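Exonuclease mut-7 homolog (Aedes aegypti, PDB 7JW2) probably trims the 3' ends of Argonaute-bound microRNAs as a magnesium-dependent 3'-5' exoribonuclease, of which this chain is the exonuclease domain. Local coordinates at residues D19-M24 with S69-L74; S38-T43 with I100-K105; E49-Q54 with A173-R178. All blocks are in the same frame, centred on the assembly; numbering follows the deposited sequence.

Contact 1: D19-M24 with S69-L74; sequences DKFYAM and SQLEPL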
loop_
_atom_site.group_PDB
_atom_site.type_symbol
_atom_site.label_atom_id
_atom_site.label_comp_id
_atom_site.label_asym_id
_atom_site.label_seq_id
_atom_site.Cartn_x
_atom_site.Cartn_y
_atom_site.Cartn_z
ATOM N N ASP A 19 7.884 -0.012 2.056
ATOM C CA ASP A 19 6.920 -0.286 3.117
ATOM C C ASP A 19 6.283 0.994 3.630
ATOM O O ASP A 19 5.083 1.020 3.904
ATOM C CB ASP A 19 7.572 -1.053 4.269
ATOM C CG ASP A 19 8.805 -0.373 4.842
ATOM O OD1 ASP A 19 8.785 0.019 6.024
ATOM O OD2 ASP A 19 9.781 -0.241 4.109
ATOM N N LYS A 20 7.055 2.072 3.749
ATOM C CA LYS A 20 6.499 3.332 4.230
ATOM C C LYS A 20 5.563 3.949 3.202
ATOM O O LYS A 20 4.558 4.565 3.576
ATOM C CB LYS A 20 7.632 4.306 4.588
ATOM C CG LYS A 20 8.399 3.887 5.831
ATOM C CD LYS A 20 9.610 4.770 6.080
ATOM C CE LYS A 20 10.504 4.145 7.148
ATOM N NZ LYS A 20 11.830 4.817 7.188
ATOM N N PHE A 21 5.868 3.777 1.915
ATOM C CA PHE A 21 5.005 4.278 0.849
ATOM C C PHE A 21 3.632 3.603 0.882
ATOM O O PHE A 21 2.588 4.271 0.785
ATOM C CB PHE A 21 5.704 4.052 -0.491
ATOM C CG PHE A 21 4.941 4.537 -1.681
ATOM C CD1 PHE A 21 4.165 3.658 -2.417
ATOM C CD2 PHE A 21 5.031 5.856 -2.095
ATOM C CE1 PHE A 21 3.472 4.098 -3.532
ATOM C CE2 PHE A 21 4.335 6.296 -3.211
ATOM C CZ PHE A 21 3.561 5.417 -3.923
ATOM N N TYR A 22 3.602 2.279 1.045
ATOM C CA TYR A 22 2.313 1.589 1.068
ATOM C C TYR A 22 1.568 1.837 2.372
ATOM O O TYR A 22 0.334 1.850 2.376
ATOM C CB TYR A 22 2.510 0.090 0.790
ATOM C CG TYR A 22 2.746 -0.116 -0.685
ATOM C CD1 TYR A 22 1.722 0.091 -1.595
ATOM C CD2 TYR A 22 3.989 -0.462 -1.176
ATOM C CE1 TYR A 22 1.921 -0.061 -2.957
ATOM C CE2 TYR A 22 4.199 -0.624 -2.541
ATOM C CZ TYR A 22 3.165 -0.412 -3.421
ATOM O OH TYR A 22 3.370 -0.561 -4.776
ATOM N N ALA A 23 2.278 2.058 3.484
ATOM C CA ALA A 23 1.591 2.456 4.710
ATOM C C ALA A 23 0.937 3.824 4.540
ATOM O O ALA A 23 -0.206 4.045 4.977
ATOM C CB ALA A 23 2.569 2.471 5.887
ATOM N N MET A 24 1.636 4.747 3.878
ATOM C CA MET A 24 1.044 6.039 3.534
ATOM C C MET A 24 -0.190 5.861 2.654
ATOM O O MET A 24 -1.242 6.468 2.905
ATOM C CB MET A 24 2.088 6.910 2.828
ATOM C CG MET A 24 1.494 8.172 2.210
ATOM S SD MET A 24 2.683 8.961 1.094
ATOM C CE MET A 24 2.502 7.889 -0.352
ATOM N N SER A 69 13.840 6.945 -2.259
ATOM C CA SER A 69 12.848 5.876 -2.171
ATOM C C SER A 69 12.946 4.865 -3.312
ATOM O O SER A 69 12.537 3.713 -3.134
ATOM C CB SER A 69 11.447 6.479 -2.157
ATOM O OG SER A 69 11.158 7.046 -0.899
ATOM N N GLN A 70 13.404 5.279 -4.495
ATOM C CA GLN A 70 13.541 4.359 -5.639
ATOM C C GLN A 70 12.197 3.742 -6.044
ATOM O O GLN A 70 12.088 2.542 -6.308
ATOM C CB GLN A 70 14.574 3.265 -5.346
ATOM C CG GLN A 70 15.953 3.786 -4.954
ATOM C CD GLN A 70 16.957 2.666 -4.747
ATOM O OE1 GLN A 70 17.461 2.086 -5.710
ATOM N NE2 GLN A 70 17.250 2.355 -3.486
ATOM N N LEU A 71 11.169 4.575 -6.124
ATOM C CA LEU A 71 9.844 4.126 -6.531
ATOM C C LEU A 71 9.785 3.885 -8.041
ATOM O O LEU A 71 10.457 4.557 -8.827
ATOM C CB LEU A 71 8.812 5.167 -6.106
ATOM C CG LEU A 71 8.752 5.333 -4.584
ATOM C CD1 LEU A 71 8.098 6.661 -4.209
ATOM C CD2 LEU A 71 8.009 4.177 -3.944
ATOM N N GLU A 72 8.970 2.918 -8.438
ATOM C CA GLU A 72 8.860 2.436 -9.810
ATOM C C GLU A 72 7.519 2.834 -10.422
ATOM O O GLU A 72 6.640 3.347 -9.723
ATOM C CB GLU A 72 9.037 0.914 -9.829
ATOM C CG GLU A 72 10.494 0.520 -9.684
ATOM C CD GLU A 72 10.657 -0.811 -9.017
ATOM O OE1 GLU A 72 10.605 -1.833 -9.726
ATOM O OE2 GLU A 72 10.822 -0.832 -7.780
ATOM N N PRO A 73 7.331 2.643 -11.743
ATOM C CA PRO A 73 6.069 3.088 -12.364
ATOM C C PRO A 73 4.814 2.572 -11.679
ATOM O O PRO A 73 3.861 3.340 -11.552
ATOM C CB PRO A 73 6.193 2.565 -13.801
ATOM C CG PRO A 73 7.650 2.635 -14.068
ATOM C CD PRO A 73 8.288 2.177 -12.770
ATOM N N LEU A 74 4.796 1.316 -11.208
ATOM C CA LEU A 74 3.616 0.802 -10.512
ATOM C C LEU A 74 3.320 1.615 -9.256
ATOM O O LEU A 74 2.152 1.869 -8.940
ATOM C CB LEU A 74 3.819 -0.676 -10.163
ATOM C CG LEU A 74 2.773 -1.448 -9.338
ATOM C CD1 LEU A 74 2.859 -1.192 -7.835
ATOM C CD2 LEU A 74 1.393 -1.179 -9.849
#
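F21 and L71 make the hydrophobic centre of this contact. Both methyls of L71 come down on one face of the phenyl ring: CD2 lies over it as a CH-pi contact, 4.0 Å from the centroid of the F21 ring and 19° off its normal, while CD1 sits further out on the same side, 3.8 Å from F21 CD2. A flat ring offers a methyl group a broad, polarisable surface, and the forked end of a leucine can set two methyls on the same face. A second, slighter touch joins Y22 to L74, where leucine CD1 comes to 3.2 Å from Y22 OH near the plane of the phenol, the two side chains running roughly at right angles.

Rotamers prepare both meetings. F21 holds CG opposite its backbone N (chi1 -179°), whereas Y22 turns CG opposite the carbonyl carbon (chi1 -77°), and F21 CD1 comes to rest over the centre of the tyrosine ring. Beyond this shell, V15 and L79 pack on F21, I64 and W76 on L71, and E72, at the N-cap position of helix 73-84, forms a salt bridge with K18.

The second subunit borders the contact too: its S26 packs on Y22, and its L74 on L74. No hydrogen bond joins 19-24 to 69-74, so dispersion and exclusion of water probably hold them together, while a phenol suits the subunit interface, where its OH can bond weakly to D75 and to N82 of the second subunit.

Contact 2: S38-T43 with I100-K105; sequences SEWKPT and ISMFQK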
loop_
_atom_site.group_PDB
_atom_site.type_symbol
_atom_site.label_atom_id
_atom_site.label_comp_id
_atom_site.label_asym_id
_atom_site.label_seq_id
_atom_site.Cartn_x
_atom_site.Cartn_y
_atom_site.Cartn_z
ATOM N N SER A 38 5.354 20.254 -3.122
ATOM C CA SER A 38 6.551 19.535 -3.535
ATOM C C SER A 38 7.757 20.451 -3.442
ATOM O O SER A 38 7.632 21.681 -3.448
ATOM C CB SER A 38 6.405 18.966 -4.950
ATOM O OG SER A 38 6.268 19.982 -5.919
ATOM N N GLU A 39 8.930 19.821 -3.343
ATOM C CA GLU A 39 10.200 20.529 -3.351
ATOM C C GLU A 39 11.086 19.945 -4.441
ATOM O O GLU A 39 11.137 18.726 -4.636
ATOM C CB GLU A 39 10.930 20.449 -1.990
ATOM C CG GLU A 39 10.099 20.821 -0.758
ATOM C CD GLU A 39 9.451 22.185 -0.855
ATOM O OE1 GLU A 39 8.357 22.361 -0.266
ATOM O OE2 GLU A 39 10.022 23.091 -1.513
ATOM N N TRP A 40 11.832 20.826 -5.107
ATOM C CA TRP A 40 12.604 20.465 -6.284
ATOM C C TRP A 40 14.081 20.740 -6.055
ATOM O O TRP A 40 14.445 21.656 -5.314
ATOM C CB TRP A 40 12.094 21.248 -7.496
ATOM C CG TRP A 40 10.692 20.853 -7.851
ATOM C CD1 TRP A 40 9.551 21.195 -7.188
ATOM C CD2 TRP A 40 10.295 20.010 -8.933
ATOM N NE1 TRP A 40 8.458 20.622 -7.803
ATOM C CE2 TRP A 40 8.893 19.886 -8.872
ATOM C CE3 TRP A 40 10.989 19.353 -9.954
ATOM C CZ2 TRP A 40 8.172 19.137 -9.793
ATOM C CZ3 TRP A 40 10.276 18.606 -10.862
ATOM C CH2 TRP A 40 8.878 18.503 -10.775
ATOM N N LYS A 41 14.917 19.925 -6.684
ATOM C CA LYS A 41 16.349 20.185 -6.651
ATOM C C LYS A 41 16.643 21.539 -7.291
ATOM O O LYS A 41 16.039 21.884 -8.312
ATOM C CB LYS A 41 17.095 19.095 -7.410
ATOM C CG LYS A 41 16.942 17.691 -6.883
ATOM C CD LYS A 41 17.883 16.789 -7.671
ATOM C CE LYS A 41 17.768 15.338 -7.270
ATOM N NZ LYS A 41 18.868 14.549 -7.910
ATOM N N PRO A 42 17.556 22.334 -6.729
ATOM C CA PRO A 42 18.013 23.533 -7.444
ATOM C C PRO A 42 18.527 23.150 -8.824
ATOM O O PRO A 42 19.114 22.087 -9.013
ATOM C CB PRO A 42 19.131 24.080 -6.551
ATOM C CG PRO A 42 18.823 23.569 -5.188
ATOM C CD PRO A 42 18.135 22.230 -5.379
ATOM N N THR A 43 18.277 24.016 -9.799
ATOM C CA THR A 43 18.638 23.737 -11.181
ATOM C C THR A 43 19.699 24.716 -11.659
ATOM O O THR A 43 19.767 25.864 -11.209
ATOM C CB THR A 43 17.424 23.816 -12.105
ATOM O OG1 THR A 43 16.967 25.170 -12.177
ATOM C CG2 THR A 43 16.314 22.948 -11.568
ATOM N N ILE A 100 2.376 20.105 -11.472
ATOM C CA ILE A 100 1.795 18.975 -12.194
ATOM C C ILE A 100 2.359 18.879 -13.604
ATOM O O ILE A 100 2.686 17.784 -14.078
ATOM C CB ILE A 100 0.259 19.069 -12.201
ATOM C CG1 ILE A 100 -0.282 18.842 -10.786
ATOM C CG2 ILE A 100 -0.324 18.031 -13.151
ATOM C CD1 ILE A 100 -1.773 19.113 -10.639
ATOM N N SER A 101 2.478 20.009 -14.304
ATOM C CA SER A 101 3.097 19.974 -15.627
ATOM C C SER A 101 4.542 19.505 -15.544
ATOM O O SER A 101 5.003 18.719 -16.383
ATOM C CB SER A 101 3.015 21.351 -16.281
ATOM O OG SER A 101 1.680 21.819 -16.257
ATOM N N MET A 102 5.266 19.956 -14.519
ATOM C CA MET A 102 6.658 19.555 -14.373
ATOM C C MET A 102 6.792 18.079 -14.000
ATOM O O MET A 102 7.761 17.433 -14.409
ATOM C CB MET A 102 7.338 20.438 -13.333
ATOM C CG MET A 102 8.849 20.457 -13.433
ATOM S SD MET A 102 9.582 21.761 -12.410
ATOM C CE MET A 102 9.036 23.211 -13.301
ATOM N N PHE A 103 5.845 17.532 -13.223
ATOM C CA PHE A 103 5.856 16.094 -12.942
ATOM C C PHE A 103 5.816 15.276 -14.225
ATOM O O PHE A 103 6.394 14.185 -14.289
ATOM C CB PHE A 103 4.662 15.670 -12.076
ATOM C CG PHE A 103 4.707 16.144 -10.645
ATOM C CD1 PHE A 103 5.904 16.313 -9.971
ATOM C CD2 PHE A 103 3.525 16.388 -9.965
ATOM C CE1 PHE A 103 5.910 16.748 -8.643
ATOM C CE2 PHE A 103 3.524 16.814 -8.646
ATOM C CZ PHE A 103 4.721 17.011 -7.988
ATOM N N GLN A 104 5.089 15.749 -15.246
ATOM C CA GLN A 104 4.932 14.922 -16.440
ATOM C C GLN A 104 6.274 14.641 -17.093
ATOM O O GLN A 104 6.437 13.617 -17.766
ATOM C CB GLN A 104 3.972 15.573 -17.439
ATOM C CG GLN A 104 2.658 16.099 -16.845
ATOM C CD GLN A 104 1.704 15.020 -16.322
ATOM O OE1 GLN A 104 1.992 13.819 -16.361
ATOM N NE2 GLN A 104 0.544 15.456 -15.835
ATOM N N LYS A 105 7.255 15.516 -16.882
ATOM C CA LYS A 105 8.578 15.321 -17.448
ATOM C C LYS A 105 9.555 14.730 -16.444
ATOM O O LYS A 105 10.389 13.903 -16.820
ATOM C CB LYS A 105 9.131 16.649 -17.995
ATOM C CG LYS A 105 8.121 17.624 -18.680
ATOM C CD LYS A 105 6.918 16.976 -19.404
ATOM C CE LYS A 105 6.039 17.972 -20.154
ATOM N NZ LYS A 105 4.620 17.472 -20.175
#
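The indole of W40 is met by M102 over one face and by F103 beside its benzo ring. M102 SD stands 3.6 Å from the centroid of the six-membered ring and only 11° off the normal, a Met-aromatic contact. With CG opposite the backbone N, the methionine runs out across the indole, the two side chains passing in opposite directions, and its CG comes to 3.3 Å from W40 CH2. An unbranched, flexible thioether suits this place because it can lie along a wide ring and set its polarisable sulfur over it. F103 is nearly parallel to the benzo ring, with planes at 19°, yet slid so far that the two scarcely overlap; W40 CZ2 and F103 CE1 touch at 3.5 Å.

S38 helps orient the indole. W40 NE1 donates to S38 OG at 3.0 Å, bent and tilted from the ring plane, and D99 bonds both groups. S38 OG also lies 3.9 Å from F103 CZ, a small hydroxyl beside the phenyl ring.

The axes of strand 38-40 and helix 100-105 approach to 11.3 Å, their directions 56° apart. V50 of strand 50-56 touches W40 and F103, and the ring of F110 meets that of F103; the contact packs helix 96-106 against the sheet of the RNase H-like exonuclease fold.

Contact 3: E49-Q54 with A173-R178; sequences EVSLIQ and AQRPLR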
loop_
_atom_site.group_PDB
_atom_site.type_symbol
_atom_site.label_atom_id
_atom_site.label_comp_id
_atom_site.label_asym_id
_atom_site.label_seq_id
_atom_site.Cartn_x
_atom_site.Cartn_y
_atom_site.Cartn_z
ATOM N N GLU A 49 14.264 18.028 -11.378
ATOM C CA GLU A 49 14.190 16.758 -10.667
ATOM C C GLU A 49 13.520 16.986 -9.321
ATOM O O GLU A 49 13.848 17.949 -8.626
ATOM C CB GLU A 49 15.583 16.156 -10.460
ATOM C CG GLU A 49 16.169 15.501 -11.692
ATOM C CD GLU A 49 17.416 14.709 -11.370
ATOM O OE1 GLU A 49 17.513 13.537 -11.795
ATOM O OE2 GLU A 49 18.294 15.264 -10.681
ATOM N N VAL A 50 12.570 16.108 -8.968
ATOM C CA VAL A 50 11.845 16.218 -7.705
ATOM C C VAL A 50 12.712 15.740 -6.550
ATOM O O VAL A 50 13.361 14.687 -6.631
ATOM C CB VAL A 50 10.543 15.397 -7.753
ATOM C CG1 VAL A 50 9.716 15.630 -6.474
ATOM C CG2 VAL A 50 9.730 15.765 -8.969
ATOM N N SER A 51 12.687 16.491 -5.444
ATOM C CA SER A 51 13.289 16.038 -4.195
ATOM C C SER A 51 12.258 15.422 -3.252
ATOM O O SER A 51 12.437 14.287 -2.799
ATOM C CB SER A 51 14.019 17.206 -3.508
ATOM O OG SER A 51 14.433 16.844 -2.201
ATOM N N LEU A 52 11.178 16.155 -2.964
ATOM C CA LEU A 52 10.135 15.734 -2.037
ATOM C C LEU A 52 8.774 15.981 -2.658
ATOM O O LEU A 52 8.598 16.938 -3.411
ATOM C CB LEU A 52 10.186 16.513 -0.709
ATOM C CG LEU A 52 11.418 16.376 0.186
ATOM C CD1 LEU A 52 11.250 17.283 1.396
ATOM C CD2 LEU A 52 11.614 14.937 0.628
ATOM N N ILE A 53 7.819 15.104 -2.333
ATOM C CA ILE A 53 6.390 15.378 -2.498
ATOM C C ILE A 53 5.734 15.232 -1.134
ATOM O O ILE A 53 5.931 14.216 -0.453
ATOM C CB ILE A 53 5.746 14.440 -3.532
ATOM C CG1 ILE A 53 6.334 14.723 -4.918
ATOM C CG2 ILE A 53 4.227 14.659 -3.556
ATOM C CD1 ILE A 53 5.980 13.662 -5.929
ATOM N N GLN A 54 4.986 16.251 -0.715
ATOM C CA GLN A 54 4.400 16.281 0.621
ATOM C C GLN A 54 2.881 16.164 0.525
ATOM O O GLN A 54 2.249 16.909 -0.229
ATOM C CB GLN A 54 4.775 17.554 1.393
ATOM C CG GLN A 54 6.274 17.875 1.499
ATOM C CD GLN A 54 6.741 18.847 0.430
ATOM O OE1 GLN A 54 7.315 18.434 -0.579
ATOM N NE2 GLN A 54 6.512 20.141 0.652
ATOM N N ALA A 173 18.596 19.116 -2.661
ATOM C CA ALA A 173 19.281 17.916 -3.122
ATOM C C ALA A 173 20.205 17.320 -2.071
ATOM O O ALA A 173 20.661 16.186 -2.245
ATOM C CB ALA A 173 20.081 18.223 -4.395
ATOM N N GLN A 174 20.490 18.043 -0.991
ATOM C CA GLN A 174 21.389 17.492 0.014
ATOM C C GLN A 174 20.690 16.403 0.826
ATOM O O GLN A 174 19.480 16.460 1.072
ATOM C CB GLN A 174 21.926 18.600 0.914
ATOM C CG GLN A 174 21.009 19.031 2.035
ATOM C CD GLN A 174 21.456 20.346 2.655
ATOM O OE1 GLN A 174 22.592 20.773 2.465
ATOM N NE2 GLN A 174 20.561 21.005 3.380
ATOM N N ARG A 175 21.446 15.366 1.183
ATOM C CA ARG A 175 20.943 14.286 2.014
ATOM C C ARG A 175 21.962 13.977 3.104
ATOM O O ARG A 175 23.169 13.868 2.812
ATOM C CB ARG A 175 20.649 13.031 1.182
ATOM C CG ARG A 175 19.394 13.113 0.294
ATOM C CD ARG A 175 18.135 13.330 1.124
ATOM N NE ARG A 175 16.903 13.302 0.331
ATOM C CZ ARG A 175 16.445 14.351 -0.351
ATOM N NH1 ARG A 175 17.140 15.486 -0.356
ATOM N NH2 ARG A 175 15.307 14.270 -1.031
ATOM N N PRO A 176 21.533 13.842 4.372
ATOM C CA PRO A 176 20.131 14.048 4.781
ATOM C C PRO A 176 19.714 15.506 4.745
ATOM O O PRO A 176 20.534 16.418 4.820
ATOM C CB PRO A 176 20.094 13.530 6.221
ATOM C CG PRO A 176 21.520 13.586 6.683
ATOM C CD PRO A 176 22.371 13.348 5.479
ATOM N N LEU A 177 18.414 15.729 4.606
ATOM C CA LEU A 177 17.903 17.076 4.745
ATOM C C LEU A 177 18.011 17.523 6.200
ATOM O O LEU A 177 17.981 16.711 7.130
ATOM C CB LEU A 177 16.449 17.143 4.266
ATOM C CG LEU A 177 16.234 16.923 2.761
ATOM C CD1 LEU A 177 14.769 16.581 2.465
ATOM C CD2 LEU A 177 16.675 18.135 1.959
ATOM N N ARG A 178 18.136 18.828 6.392
ATOM C CA ARG A 178 18.192 19.375 7.739
ATOM C C ARG A 178 16.794 19.429 8.332
ATOM O O ARG A 178 15.798 19.523 7.609
ATOM C CB ARG A 178 18.798 20.780 7.739
ATOM C CG ARG A 178 20.212 20.886 7.189
ATOM C CD ARG A 178 20.642 22.337 7.175
ATOM N NE ARG A 178 20.734 22.871 5.821
ATOM C CZ ARG A 178 19.882 23.744 5.287
ATOM N NH1 ARG A 178 18.830 24.199 5.984
ATOM N NH2 ARG A 178 20.082 24.158 4.042
#
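S51 and R175 form the polar half of this contact, L52 and L177 the apolar half. R175 NH2 donates to S51 OG at 3.0 Å along an almost straight line (168°), and the hydroxyl lies in the guanidinium plane. With chi1 at 171° the hydroxyl swings away from the backbone N and toward the arginine edge; W172 O is its stronger partner. Around the guanidinium the bonds are many: R175 NH1 reaches Q174 O at 2.9 Å and also W172 O, and NE forms a salt bridge with D65. Such a planar group with several N-H donors suits a place where loop carbonyls, a hydroxyl and a carboxylate converge, and this network probably fixes its rotation.

On the apolar side, L52 and L177 reach tip to tip, their CD1 atoms 3.7 Å apart. L177 CD1 also lies over one face of the guanidinium, so a single methyl serves both halves. W172 packs on both leucines, with A185 and L182 of helix 179-205 behind them.

The outer side is looser. R175 as a whole is partly exposed, although M67 and V68 of helix 66-69 pack on it, and P176, which follows a cis peptide bond, is exposed.

S51 and L52 both face E39 across the sheet, a classic beta bulge. The contact joins this bulged strand of the RNase H-like exonuclease sheet to the loop leading into helix 179-205.

Overall arrangement
Contacts 2 and 3 are neighbours on the same sheet: strands 33-40 and 50-56 lie side by side, and E39 O is 2.8 Å from S51 N, a probable hydrogen bond. From this shared base, contact 2 reaches helix 96-106 through aromatic and sulfur packing, whereas contact 3, the most buried of the three, reaches the loop before helix 179-205 through an arginine network beside leucines. Contact 1 lies farther out, its centre about 19 Å from that of the chain, and joins helix 18-28 to the loop and first turn leading into helix 73-84 by apolar packing next to the second subunit; neither other contact touches that subunit.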